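Putative surface-anchored fimbrial subunit (Corynebacterium diphtheriae, PDB 3HR6) builds the shaft of cell-surface pili as the major pilin SpaA, itself made of tandem Ig-like modules stabilised by isopeptide and disulfide bonds. Local coordinates at residues T5-H10 against V135-K140; S145-T150 against V171-P176; G186-D191 against P277-A282; F306-I311 against N421-Q426. One frame throughout, in Å; residues are numbered along the deposited sequence.

Contact 1: T5-H10 against V135-K140; sequences TSIAVH and VHVYPK
H10 and H136 join through their imidazole nitrogens, NE2 of H10 lying 2.8 Å from ND1 of H136 in a nearly straight hydrogen bond (167°) in which either could be the donor. The two rings meet rim to rim with their planes only 10° apart. ND1 of H10 is held from elsewhere, by the carbonyl of G87, so both nitrogens of this ring fix its rotation. CG of H10 stands beside the backbone N (chi1 -54°). The side chains of H10 and Y138 run side by side, their rings near parallel but slid so far that they barely overlap, and CD2 of H10 lies 3.3 Å from CE1 of Y138.

Beneath the aromatic cluster runs a parallel ladder. V135 N bonds to S6 O, A8 N to V135 O at 2.7 Å, V137 N to A8 O and H10 N to V137 O. A water donates to both S6 OG and V135 O, while S6 OG is also bound to the carboxylate of D134. On the face shared with H136, CB of A8 comes within 3.3 Å of H136 ND1. The opposite face is aliphatic: CG2 of V9 meets CG2 of V137 at 4.0 Å, and CG1 of V9 packs on CG of P139 at 3.8 Å, the two side chains crossing at about a right angle. V137 and P139 continue onto F117, and V9 onto F39. The arrangement pairs the first strand of the N-terminal pilin domain with strand 131-143, the last of that domain, a parallel union of terminal strands familiar from Ig-like sandwiches.

Contact 2: S145-T150 against V171-P176; sequences SEPVKT and VATKIP
V148 and A172 form an antiparallel hydrogen-bonded pair: each backbone N donates to the other's O, at 2.9 Å from V148 N to A172 O and the same from A172 N to V148 O. Next to it, K149 faces V171 as a non-hydrogen-bonded pair, with CG of K149 resting 4.0 Å from CG2 of V171. On the other flank P147 lies side by side with T173, both pointing the same way, and its CB is 3.5 Å from T173 OG1; the same CB also touches CG1 of V171.

Beyond P147 the backbones part, and two waters fill in for direct bonds. One links S145 O to K174 N, and the other links S145 N to K174 O, carrying the ladder on after the strand geometry has lapsed. K174 directs its amine to a salt bridge with E251.

The second shell centres on K149. CG is anti to the backbone N (chi1 -176°) and the chain stays extended, carrying NZ away from V171 to a covalent link with CG of N271, next to the hydrogen-bonding carboxylate of D191. V171 packs on V189 and A273, and P147 on V275, across the sandwich. An isopeptide bond that ties the first strand of a module, here 148-152 at the edge of its sheet, to strand 268-276 is characteristic of Cna-B-like pilin domains.

Contact 3: G186-D191 against P277-A282; sequences GFTVAD and PSNPTA
F187 and T188 present a backbone N-H and a hydroxyl to the loop at S278 and N279. F187 N donates to OD1 of N279 at 2.8 Å; the bond is bent (144°), and the donor sits above the plane of the amide, 37° out of it. The other end of that amide is also used, since N279 ND2 donates to the carbonyl of L236, so both polar atoms of the side chain are engaged. CG of N279 stands beside its own backbone N (chi1 -70°), and the amide comes to lie against G186, whose CA is 3.4 Å from OD1.

T188 OG1 lies 2.9 Å from S278 O, but that bond is not settled, because its single proton can also serve OE1 of Q235. CD of P280 approaches the same hydroxyl at 3.9 Å. At the start of the loop, CA of P277 makes a C-H...O contact of 3.4 Å with G186 O.

Strand 187-192 runs antiparallel to both 229-236 and 268-276, and the 277-282 loop follows 268-276 and lies against the beginning of strand 187-192. CB of F187 points away from the loop, and its ring meets F184 edge-to-face and touches L252 of strand 251-259.

Contact 4: F306-I311 against N421-Q426; sequences FGQITI and NVLVEQ
Q308 and E425 lie side by side on one face of a parallel strand pair, pointing the same way. CG of Q308 is anti to the backbone N (chi1 174°), whereas CG of E425 stands beside its backbone N (chi1 -66°). With both chains extended beyond CG and running alongside, NE2 of Q308 donates a hydrogen bond of 2.8 Å to OE2 of E425. The carboxylate oxygen is met from above its plane yet lies close to the plane of the amide, the two groups being 73° apart.

L423 reaches over the neighbouring strand with both methyls: CD1 lies 3.6 Å from F306 O, and CD2 3.9 Å from Q308 NE2. The backbone ladder includes Q308 N to V424 O at 2.8 Å and T310 N to Q426 O at 2.9 Å. On the opposite face V424 and I309 pack on L414, while Q426 turns NE2 to the carbonyl of K413.

A water donates to E425 OE2 at 2.7 Å and to Q308 O, and accepts from T310 OG1. With OE1 of Q308 taken by S365 and Q263, the amide is gripped at both ends; its N-H and the water, both donating to OE2, would probably help to stabilise the negative charge there, and the side-chain bond adds to the backbone bonds of the parallel pair.

The four contacts follow one another along the chain, none crossing or enclosing another. Contact 1 closes a loop of 124 residues and completes the N-terminal module; strand 131-143 then leads directly to strand 148-152. Contact 2 closes a short hairpin-like loop of 20 residues at the start of the middle module, and contact 3 closes 85 more within it. These two touch, I175 and T173 packing against F187 and T173 also against V189, so the faces of the middle sandwich are joined. Contact 4 closes the final loop of 109 residues, on a sheet that contact 3 also reaches. Contacts 1 and 4, with centres about 56 Å apart, lie on opposite sides of the chain's centre.

Contact 1: T5-H10 against V135-K140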
loop_
_atom_site.group_PDB
_atom_site.type_symbol
_atom_site.label_atom_id
_atom_site.label_comp_id
_atom_site.label_asym_id
_atom_site.label_seq_id
_atom_site.Cartn_x
_atom_site.Cartn_y
_atom_site.Cartn_z
ATOM N N THR A 5 23.894 34.059 11.445
ATOM C CA THR A 5 23.934 33.497 10.115
ATOM C C THR A 5 22.672 32.663 9.900
ATOM O O THR A 5 21.903 32.451 10.831
ATOM C CB THR A 5 25.247 32.673 9.957
ATOM O OG1 THR A 5 25.595 32.534 8.575
ATOM C CG2 THR A 5 25.126 31.306 10.615
ATOM N N SER A 6 22.457 32.220 8.669
ATOM C CA SER A 6 21.359 31.294 8.391
ATOM C C SER A 6 21.759 30.340 7.280
ATOM O O SER A 6 22.630 30.655 6.471
ATOM C CB SER A 6 20.060 32.019 8.032
ATOM O OG SER A 6 20.148 32.680 6.787
ATOM N N ILE A 7 21.155 29.155 7.311
ATOM C CA ILE A 7 21.279 28.160 6.247
ATOM C C ILE A 7 19.903 27.898 5.669
ATOM O O ILE A 7 18.993 27.452 6.370
ATOM C CB ILE A 7 21.962 26.868 6.732
ATOM C CG1 ILE A 7 23.388 27.173 7.199
ATOM C CG2 ILE A 7 22.014 25.832 5.595
ATOM C CD1 ILE A 7 23.933 26.177 8.178
ATOM N N ALA A 8 19.765 28.173 4.371
ATOM C CA ALA A 8 18.553 27.905 3.622
ATOM C C ALA A 8 18.791 26.625 2.830
ATOM O O ALA A 8 19.639 26.609 1.903
ATOM C CB ALA A 8 18.281 29.063 2.695
ATOM N N VAL A 9 18.075 25.562 3.192
ATOM C CA VAL A 9 18.177 24.288 2.491
ATOM C C VAL A 9 17.081 24.207 1.433
ATOM O O VAL A 9 15.901 24.202 1.752
ATOM C CB VAL A 9 18.036 23.069 3.442
ATOM C CG1 VAL A 9 18.252 21.789 2.673
ATOM C CG2 VAL A 9 19.006 23.157 4.614
ATOM N N HIS A 10 17.507 24.049 0.181
ATOM C CA HIS A 10 16.610 23.805 -0.940
ATOM C C HIS A 10 16.733 22.356 -1.408
ATOM O O HIS A 10 17.778 21.934 -1.896
ATOM C CB HIS A 10 16.968 24.751 -2.086
ATOM C CG HIS A 10 17.009 26.194 -1.705
ATOM N ND1 HIS A 10 15.869 26.956 -1.553
ATOM C CD2 HIS A 10 18.048 27.010 -1.417
ATOM C CE1 HIS A 10 16.211 28.187 -1.222
ATOM N NE2 HIS A 10 17.526 28.247 -1.129
ATOM N N VAL A 135 23.352 31.709 3.936
ATOM C CA VAL A 135 23.877 30.680 3.061
ATOM C C VAL A 135 22.731 29.851 2.480
ATOM O O VAL A 135 21.688 29.678 3.131
ATOM C CB VAL A 135 24.893 29.812 3.822
ATOM C CG1 VAL A 135 25.336 28.587 2.996
ATOM C CG2 VAL A 135 26.096 30.695 4.205
ATOM N N HIS A 136 22.928 29.396 1.240
ATOM C CA HIS A 136 21.990 28.502 0.525
ATOM C C HIS A 136 22.691 27.231 0.054
ATOM O O HIS A 136 23.814 27.295 -0.495
ATOM C CB HIS A 136 21.428 29.229 -0.691
ATOM C CG HIS A 136 20.583 30.402 -0.335
ATOM N ND1 HIS A 136 19.220 30.307 -0.166
ATOM C CD2 HIS A 136 20.911 31.681 -0.043
ATOM C CE1 HIS A 136 18.739 31.493 0.170
ATOM N NE2 HIS A 136 19.743 32.340 0.259
ATOM N N VAL A 137 22.022 26.096 0.262
ATOM C CA VAL A 137 22.529 24.790 -0.144
ATOM C C VAL A 137 21.414 24.027 -0.826
ATOM O O VAL A 137 20.234 24.297 -0.611
ATOM C CB VAL A 137 23.100 23.984 1.027
ATOM C CG1 VAL A 137 24.277 24.749 1.619
ATOM C CG2 VAL A 137 22.037 23.748 2.076
ATOM N N TYR A 138 21.819 23.104 -1.682
ATOM C CA TYR A 138 20.951 22.534 -2.703
ATOM C C TYR A 138 21.149 21.003 -2.824
ATOM O O TYR A 138 21.468 20.489 -3.897
ATOM C CB TYR A 138 21.248 23.216 -4.047
ATOM C CG TYR A 138 20.985 24.698 -4.040
ATOM C CD1 TYR A 138 19.730 25.209 -4.379
ATOM C CD2 TYR A 138 21.974 25.586 -3.670
ATOM C CE1 TYR A 138 19.484 26.577 -4.353
ATOM C CE2 TYR A 138 21.737 26.947 -3.618
ATOM C CZ TYR A 138 20.489 27.434 -3.959
ATOM O OH TYR A 138 20.252 28.777 -3.905
ATOM N N PRO A 139 20.956 20.271 -1.732
ATOM C CA PRO A 139 21.054 18.809 -1.772
ATOM C C PRO A 139 20.025 18.187 -2.744
ATOM O O PRO A 139 18.898 18.683 -2.833
ATOM C CB PRO A 139 20.758 18.423 -0.329
ATOM C CG PRO A 139 19.837 19.508 0.137
ATOM C CD PRO A 139 20.462 20.743 -0.422
ATOM N N LYS A 140 20.445 17.161 -3.489
ATOM C CA LYS A 140 19.594 16.449 -4.434
ATOM C C LYS A 140 19.059 15.172 -3.823
ATOM O O LYS A 140 19.759 14.462 -3.113
ATOM C CB LYS A 140 20.378 16.065 -5.702
ATOM C CG LYS A 140 20.453 17.129 -6.769
ATOM C CD LYS A 140 21.011 18.472 -6.337
ATOM C CE LYS A 140 22.510 18.703 -6.573
ATOM N NZ LYS A 140 22.888 20.128 -6.193
HETATM O O HOH W 1 20.019 31.467 4.289
#

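Contact 2: S145-T150 against V171-P176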
loop_
_atom_site.group_PDB
_atom_site.type_symbol
_atom_site.label_atom_id
_atom_site.label_comp_id
_atom_site.label_asym_id
_atom_site.label_seq_id
_atom_site.Cartn_x
_atom_site.Cartn_y
_atom_site.Cartn_z
ATOM N N SER A 145 8.581 6.348 -7.488
ATOM C CA SER A 145 7.327 6.275 -8.228
ATOM C C SER A 145 6.314 5.511 -7.415
ATOM O O SER A 145 6.688 4.612 -6.674
ATOM C CB SER A 145 7.542 5.525 -9.538
ATOM O OG SER A 145 8.444 6.239 -10.366
ATOM N N GLU A 146 5.032 5.833 -7.604
ATOM C CA GLU A 146 3.984 5.137 -6.880
ATOM C C GLU A 146 3.885 3.691 -7.384
ATOM O O GLU A 146 3.582 3.504 -8.564
ATOM C CB GLU A 146 2.647 5.832 -7.154
ATOM C CG GLU A 146 1.411 5.115 -6.578
ATOM C CD GLU A 146 0.124 5.819 -6.953
ATOM O OE1 GLU A 146 -0.406 5.585 -8.063
ATOM O OE2 GLU A 146 -0.292 6.648 -6.152
ATOM N N PRO A 147 4.085 2.700 -6.485
ATOM C CA PRO A 147 3.914 1.307 -6.937
ATOM C C PRO A 147 2.516 1.035 -7.430
ATOM O O PRO A 147 1.534 1.671 -6.991
ATOM C CB PRO A 147 4.184 0.472 -5.670
ATOM C CG PRO A 147 5.147 1.393 -4.852
ATOM C CD PRO A 147 4.526 2.775 -5.099
ATOM N N VAL A 148 2.398 0.076 -8.326
ATOM C CA VAL A 148 1.108 -0.260 -8.922
ATOM C C VAL A 148 0.677 -1.589 -8.298
ATOM O O VAL A 148 1.318 -2.596 -8.509
ATOM C CB VAL A 148 1.232 -0.408 -10.441
ATOM C CG1 VAL A 148 -0.100 -0.875 -11.046
ATOM C CG2 VAL A 148 1.716 0.903 -11.063
ATOM N N LYS A 149 -0.380 -1.503 -7.512
ATOM C CA LYS A 149 -1.000 -2.647 -6.892
ATOM C C LYS A 149 -2.232 -3.069 -7.669
ATOM O O LYS A 149 -3.116 -2.264 -7.947
ATOM C CB LYS A 149 -1.335 -2.371 -5.430
ATOM C CG LYS A 149 -1.902 -3.587 -4.724
ATOM C CD LYS A 149 -2.121 -3.393 -3.275
ATOM C CE LYS A 149 -2.807 -4.625 -2.661
ATOM N NZ LYS A 149 -2.674 -4.731 -1.190
ATOM N N THR A 150 -2.320 -4.346 -7.969
ATOM C CA THR A 150 -3.491 -4.962 -8.557
ATOM C C THR A 150 -3.916 -6.208 -7.798
ATOM O O THR A 150 -3.149 -6.774 -7.018
ATOM C CB THR A 150 -3.232 -5.301 -10.003
ATOM O OG1 THR A 150 -2.073 -6.170 -10.130
ATOM C CG2 THR A 150 -3.104 -4.016 -10.846
ATOM N N VAL A 171 2.125 -6.290 -6.511
ATOM C CA VAL A 171 2.654 -4.968 -6.249
ATOM C C VAL A 171 3.922 -4.766 -7.060
ATOM O O VAL A 171 4.963 -5.449 -6.835
ATOM C CB VAL A 171 2.989 -4.739 -4.749
ATOM C CG1 VAL A 171 3.602 -3.293 -4.542
ATOM C CG2 VAL A 171 1.767 -4.936 -3.882
ATOM N N ALA A 172 3.859 -3.873 -8.033
ATOM C CA ALA A 172 4.973 -3.605 -8.936
ATOM C C ALA A 172 5.623 -2.250 -8.590
ATOM O O ALA A 172 4.951 -1.230 -8.709
ATOM C CB ALA A 172 4.510 -3.591 -10.328
ATOM N N THR A 173 6.877 -2.284 -8.151
ATOM C CA THR A 173 7.605 -1.095 -7.709
ATOM C C THR A 173 8.756 -0.844 -8.612
ATOM O O THR A 173 9.560 -1.710 -8.853
ATOM C CB THR A 173 8.132 -1.308 -6.267
ATOM O OG1 THR A 173 7.024 -1.556 -5.401
ATOM C CG2 THR A 173 8.982 -0.148 -5.738
ATOM N N LYS A 174 8.858 0.381 -9.100
ATOM C CA LYS A 174 9.943 0.780 -9.956
ATOM C C LYS A 174 11.166 1.100 -9.132
ATOM O O LYS A 174 11.036 1.756 -8.097
ATOM C CB LYS A 174 9.530 1.993 -10.782
ATOM C CG LYS A 174 8.561 1.540 -11.825
ATOM C CD LYS A 174 8.156 2.495 -12.869
ATOM C CE LYS A 174 7.272 1.770 -13.931
ATOM N NZ LYS A 174 7.894 0.705 -14.842
ATOM N N ILE A 175 12.330 0.623 -9.588
ATOM C CA ILE A 175 13.582 1.003 -8.957
ATOM C C ILE A 175 14.007 2.339 -9.539
ATOM O O ILE A 175 14.279 2.416 -10.734
ATOM C CB ILE A 175 14.710 -0.036 -9.179
ATOM C CG1 ILE A 175 14.236 -1.429 -8.786
ATOM C CG2 ILE A 175 15.968 0.400 -8.430
ATOM C CD1 ILE A 175 13.773 -1.548 -7.344
ATOM N N PRO A 176 14.097 3.391 -8.696
ATOM C CA PRO A 176 14.546 4.674 -9.253
ATOM C C PRO A 176 16.017 4.676 -9.618
ATOM O O PRO A 176 16.810 3.922 -9.037
ATOM C CB PRO A 176 14.302 5.637 -8.093
ATOM C CG PRO A 176 14.603 4.806 -6.897
ATOM C CD PRO A 176 13.956 3.481 -7.235
HETATM O O HOH W 2 7.000 2.256 -8.277
HETATM O O HOH W 3 10.694 4.519 -8.105
#

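Contact 3: G186-D191 against P277-A282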
loop_
_atom_site.group_PDB
_atom_site.type_symbol
_atom_site.label_atom_id
_atom_site.label_comp_id
_atom_site.label_asym_id
_atom_site.label_seq_id
_atom_site.Cartn_x
_atom_site.Cartn_y
_atom_site.Cartn_z
ATOM N N GLY A 186 18.424 0.783 1.747
ATOM C CA GLY A 186 17.619 -0.402 1.986
ATOM C C GLY A 186 16.461 -0.317 1.041
ATOM O O GLY A 186 16.348 0.649 0.303
ATOM N N PHE A 187 15.587 -1.316 1.052
ATOM C CA PHE A 187 14.474 -1.314 0.123
ATOM C C PHE A 187 13.429 -2.263 0.666
ATOM O O PHE A 187 13.636 -3.474 0.688
ATOM C CB PHE A 187 14.921 -1.697 -1.294
ATOM C CG PHE A 187 14.093 -1.057 -2.383
ATOM C CD1 PHE A 187 14.365 0.220 -2.813
ATOM C CD2 PHE A 187 13.043 -1.717 -2.956
ATOM C CE1 PHE A 187 13.643 0.804 -3.812
ATOM C CE2 PHE A 187 12.276 -1.091 -3.950
ATOM C CZ PHE A 187 12.582 0.144 -4.360
ATOM N N THR A 188 12.378 -1.683 1.216
ATOM C CA THR A 188 11.340 -2.467 1.846
ATOM C C THR A 188 10.006 -2.240 1.135
ATOM O O THR A 188 9.661 -1.113 0.825
ATOM C CB THR A 188 11.211 -2.080 3.325
ATOM O OG1 THR A 188 12.417 -2.423 4.014
ATOM C CG2 THR A 188 10.037 -2.818 4.001
ATOM N N VAL A 189 9.274 -3.303 0.839
ATOM C CA VAL A 189 7.904 -3.197 0.337
ATOM C C VAL A 189 7.044 -3.836 1.419
ATOM O O VAL A 189 7.253 -4.988 1.756
ATOM C CB VAL A 189 7.685 -3.864 -1.022
ATOM C CG1 VAL A 189 6.145 -3.786 -1.439
ATOM C CG2 VAL A 189 8.596 -3.223 -2.088
ATOM N N ALA A 190 6.109 -3.052 2.000
ATOM C CA ALA A 190 5.251 -3.548 3.066
ATOM C C ALA A 190 3.815 -3.354 2.712
ATOM O O ALA A 190 3.447 -2.407 2.019
ATOM C CB ALA A 190 5.513 -2.822 4.399
ATOM N N ASP A 191 3.006 -4.279 3.208
ATOM C CA ASP A 191 1.573 -4.248 2.869
ATOM C C ASP A 191 0.816 -4.642 4.097
ATOM O O ASP A 191 0.988 -5.759 4.600
ATOM C CB ASP A 191 1.307 -5.203 1.689
ATOM C CG ASP A 191 -0.108 -5.097 1.139
ATOM O OD1 ASP A 191 -1.055 -4.896 1.958
ATOM O OD2 ASP A 191 -0.244 -5.187 -0.077
ATOM N N PRO A 277 12.687 3.334 1.111
ATOM C CA PRO A 277 14.095 3.160 0.713
ATOM C C PRO A 277 15.024 3.003 1.944
ATOM O O PRO A 277 16.015 3.719 2.060
ATOM C CB PRO A 277 14.390 4.466 -0.024
ATOM C CG PRO A 277 13.545 5.461 0.667
ATOM C CD PRO A 277 12.268 4.745 1.102
ATOM N N SER A 278 14.662 2.100 2.839
ATOM C CA SER A 278 15.333 1.893 4.127
ATOM C C SER A 278 14.906 0.524 4.639
ATOM O O SER A 278 13.849 0.035 4.259
ATOM C CB SER A 278 14.899 2.976 5.135
ATOM O OG SER A 278 15.712 2.905 6.314
ATOM N N ASN A 279 15.728 -0.107 5.483
ATOM C CA ASN A 279 15.428 -1.378 6.092
ATOM C C ASN A 279 15.329 -1.173 7.619
ATOM O O ASN A 279 16.313 -1.315 8.351
ATOM C CB ASN A 279 16.525 -2.407 5.763
ATOM C CG ASN A 279 16.515 -2.828 4.322
ATOM O OD1 ASN A 279 15.573 -2.551 3.600
ATOM N ND2 ASN A 279 17.577 -3.491 3.886
ATOM N N PRO A 280 14.128 -0.822 8.096
ATOM C CA PRO A 280 14.009 -0.518 9.510
ATOM C C PRO A 280 14.330 -1.721 10.389
ATOM O O PRO A 280 13.994 -2.849 10.026
ATOM C CB PRO A 280 12.537 -0.121 9.682
ATOM C CG PRO A 280 12.004 0.062 8.365
ATOM C CD PRO A 280 12.907 -0.514 7.353
ATOM N N THR A 281 14.940 -1.453 11.534
ATOM C CA THR A 281 15.270 -2.499 12.511
ATOM C C THR A 281 14.010 -2.925 13.277
ATOM O O THR A 281 13.939 -4.054 13.729
ATOM C CB THR A 281 16.361 -2.032 13.462
ATOM O OG1 THR A 281 16.042 -0.726 13.937
ATOM C CG2 THR A 281 17.714 -1.986 12.777
ATOM N N ALA A 282 13.024 -2.033 13.410
ATOM C CA ALA A 282 11.752 -2.343 14.084
ATOM C C ALA A 282 10.733 -2.754 13.052
ATOM O O ALA A 282 10.867 -2.418 11.884
ATOM C CB ALA A 282 11.242 -1.140 14.870
#

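Contact 4: F306-I311 against N421-Q426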
loop_
_atom_site.group_PDB
_atom_site.type_symbol
_atom_site.label_atom_id
_atom_site.label_comp_id
_atom_site.label_asym_id
_atom_site.label_seq_id
_atom_site.Cartn_x
_atom_site.Cartn_y
_atom_site.Cartn_z
ATOM N N PHE A 306 -17.961 -5.752 -2.475
ATOM C CA PHE A 306 -18.693 -6.922 -2.014
ATOM C C PHE A 306 -20.149 -6.603 -1.891
ATOM O O PHE A 306 -20.562 -5.459 -1.741
ATOM C CB PHE A 306 -18.140 -7.446 -0.686
ATOM C CG PHE A 306 -16.884 -8.260 -0.852
ATOM C CD1 PHE A 306 -15.683 -7.654 -1.221
ATOM C CD2 PHE A 306 -16.916 -9.629 -0.710
ATOM C CE1 PHE A 306 -14.533 -8.428 -1.404
ATOM C CE2 PHE A 306 -15.767 -10.388 -0.876
ATOM C CZ PHE A 306 -14.586 -9.799 -1.245
ATOM N N GLY A 307 -20.942 -7.676 -1.968
ATOM C CA GLY A 307 -22.393 -7.540 -1.829
ATOM C C GLY A 307 -22.992 -8.686 -1.052
ATOM O O GLY A 307 -22.343 -9.671 -0.732
ATOM N N GLN A 308 -24.236 -8.508 -0.698
ATOM C CA GLN A 308 -24.947 -9.428 0.192
ATOM C C GLN A 308 -26.419 -9.473 -0.227
ATOM O O GLN A 308 -27.033 -8.449 -0.427
ATOM C CB GLN A 308 -24.872 -8.854 1.603
ATOM C CG GLN A 308 -25.654 -9.587 2.633
ATOM C CD GLN A 308 -25.348 -9.070 4.014
ATOM O OE1 GLN A 308 -24.468 -9.616 4.690
ATOM N NE2 GLN A 308 -26.064 -8.019 4.442
ATOM N N ILE A 309 -26.959 -10.681 -0.325
ATOM C CA ILE A 309 -28.345 -10.927 -0.724
ATOM C C ILE A 309 -29.066 -11.405 0.518
ATOM O O ILE A 309 -28.605 -12.295 1.190
ATOM C CB ILE A 309 -28.424 -11.993 -1.822
ATOM C CG1 ILE A 309 -27.805 -11.457 -3.110
ATOM C CG2 ILE A 309 -29.878 -12.370 -2.088
ATOM C CD1 ILE A 309 -27.523 -12.549 -4.112
ATOM N N THR A 310 -30.190 -10.792 0.828
ATOM C CA THR A 310 -31.048 -11.278 1.939
ATOM C C THR A 310 -32.367 -11.787 1.394
ATOM O O THR A 310 -33.115 -11.044 0.755
ATOM C CB THR A 310 -31.273 -10.235 3.051
ATOM O OG1 THR A 310 -30.003 -9.849 3.599
ATOM C CG2 THR A 310 -32.113 -10.814 4.171
ATOM N N ILE A 311 -32.674 -13.057 1.664
ATOM C CA ILE A 311 -33.912 -13.676 1.228
ATOM C C ILE A 311 -34.869 -13.505 2.393
ATOM O O ILE A 311 -34.468 -13.745 3.536
ATOM C CB ILE A 311 -33.710 -15.206 0.891
ATOM C CG1 ILE A 311 -32.736 -15.407 -0.270
ATOM C CG2 ILE A 311 -35.057 -15.880 0.534
ATOM C CD1 ILE A 311 -32.398 -16.887 -0.531
ATOM N N ASN A 421 -19.097 2.439 -2.830
ATOM C CA ASN A 421 -18.278 2.599 -1.624
ATOM C C ASN A 421 -18.981 2.198 -0.325
ATOM O O ASN A 421 -18.521 2.525 0.757
ATOM C CB ASN A 421 -17.726 4.032 -1.538
ATOM C CG ASN A 421 -18.787 5.117 -1.431
ATOM O OD1 ASN A 421 -20.014 4.896 -1.431
ATOM N ND2 ASN A 421 -18.285 6.337 -1.359
ATOM N N VAL A 422 -20.106 1.505 -0.465
ATOM C CA VAL A 422 -20.783 0.838 0.637
ATOM C C VAL A 422 -21.155 -0.586 0.191
ATOM O O VAL A 422 -21.067 -0.918 -0.990
ATOM C CB VAL A 422 -21.998 1.617 1.076
ATOM C CG1 VAL A 422 -21.605 3.008 1.529
ATOM C CG2 VAL A 422 -23.057 1.662 -0.029
ATOM N N LEU A 423 -21.557 -1.421 1.147
ATOM C CA LEU A 423 -21.947 -2.778 0.852
ATOM C C LEU A 423 -23.135 -2.795 -0.109
ATOM O O LEU A 423 -24.111 -2.099 0.087
ATOM C CB LEU A 423 -22.281 -3.512 2.152
ATOM C CG LEU A 423 -22.677 -4.977 2.052
ATOM C CD1 LEU A 423 -21.480 -5.804 1.693
ATOM C CD2 LEU A 423 -23.286 -5.453 3.338
ATOM N N VAL A 424 -23.042 -3.575 -1.165
ATOM C CA VAL A 424 -24.146 -3.671 -2.109
ATOM C C VAL A 424 -25.114 -4.714 -1.561
ATOM O O VAL A 424 -24.694 -5.809 -1.214
ATOM C CB VAL A 424 -23.658 -4.076 -3.493
ATOM C CG1 VAL A 424 -24.825 -4.248 -4.416
ATOM C CG2 VAL A 424 -22.675 -3.051 -4.066
ATOM N N GLU A 425 -26.384 -4.367 -1.459
ATOM C CA GLU A 425 -27.369 -5.286 -0.914
ATOM C C GLU A 425 -28.556 -5.437 -1.811
ATOM O O GLU A 425 -28.966 -4.512 -2.515
ATOM C CB GLU A 425 -27.798 -4.804 0.467
ATOM C CG GLU A 425 -26.627 -4.900 1.422
ATOM C CD GLU A 425 -27.063 -4.911 2.853
ATOM O OE1 GLU A 425 -26.873 -3.859 3.486
ATOM O OE2 GLU A 425 -27.611 -5.972 3.300
ATOM N N GLN A 426 -29.174 -6.597 -1.750
ATOM C CA GLN A 426 -30.496 -6.748 -2.333
ATOM C C GLN A 426 -31.312 -7.614 -1.390
ATOM O O GLN A 426 -30.820 -8.647 -0.965
ATOM C CB GLN A 426 -30.372 -7.424 -3.701
ATOM C CG GLN A 426 -31.650 -7.511 -4.484
ATOM C CD GLN A 426 -32.230 -6.137 -4.755
ATOM O OE1 GLN A 426 -33.281 -5.800 -4.239
ATOM N NE2 GLN A 426 -31.515 -5.330 -5.506
HETATM O O HOH W 4 -19.341 -2.897 -2.114
HETATM O O HOH W 5 -28.804 -7.982 1.906
#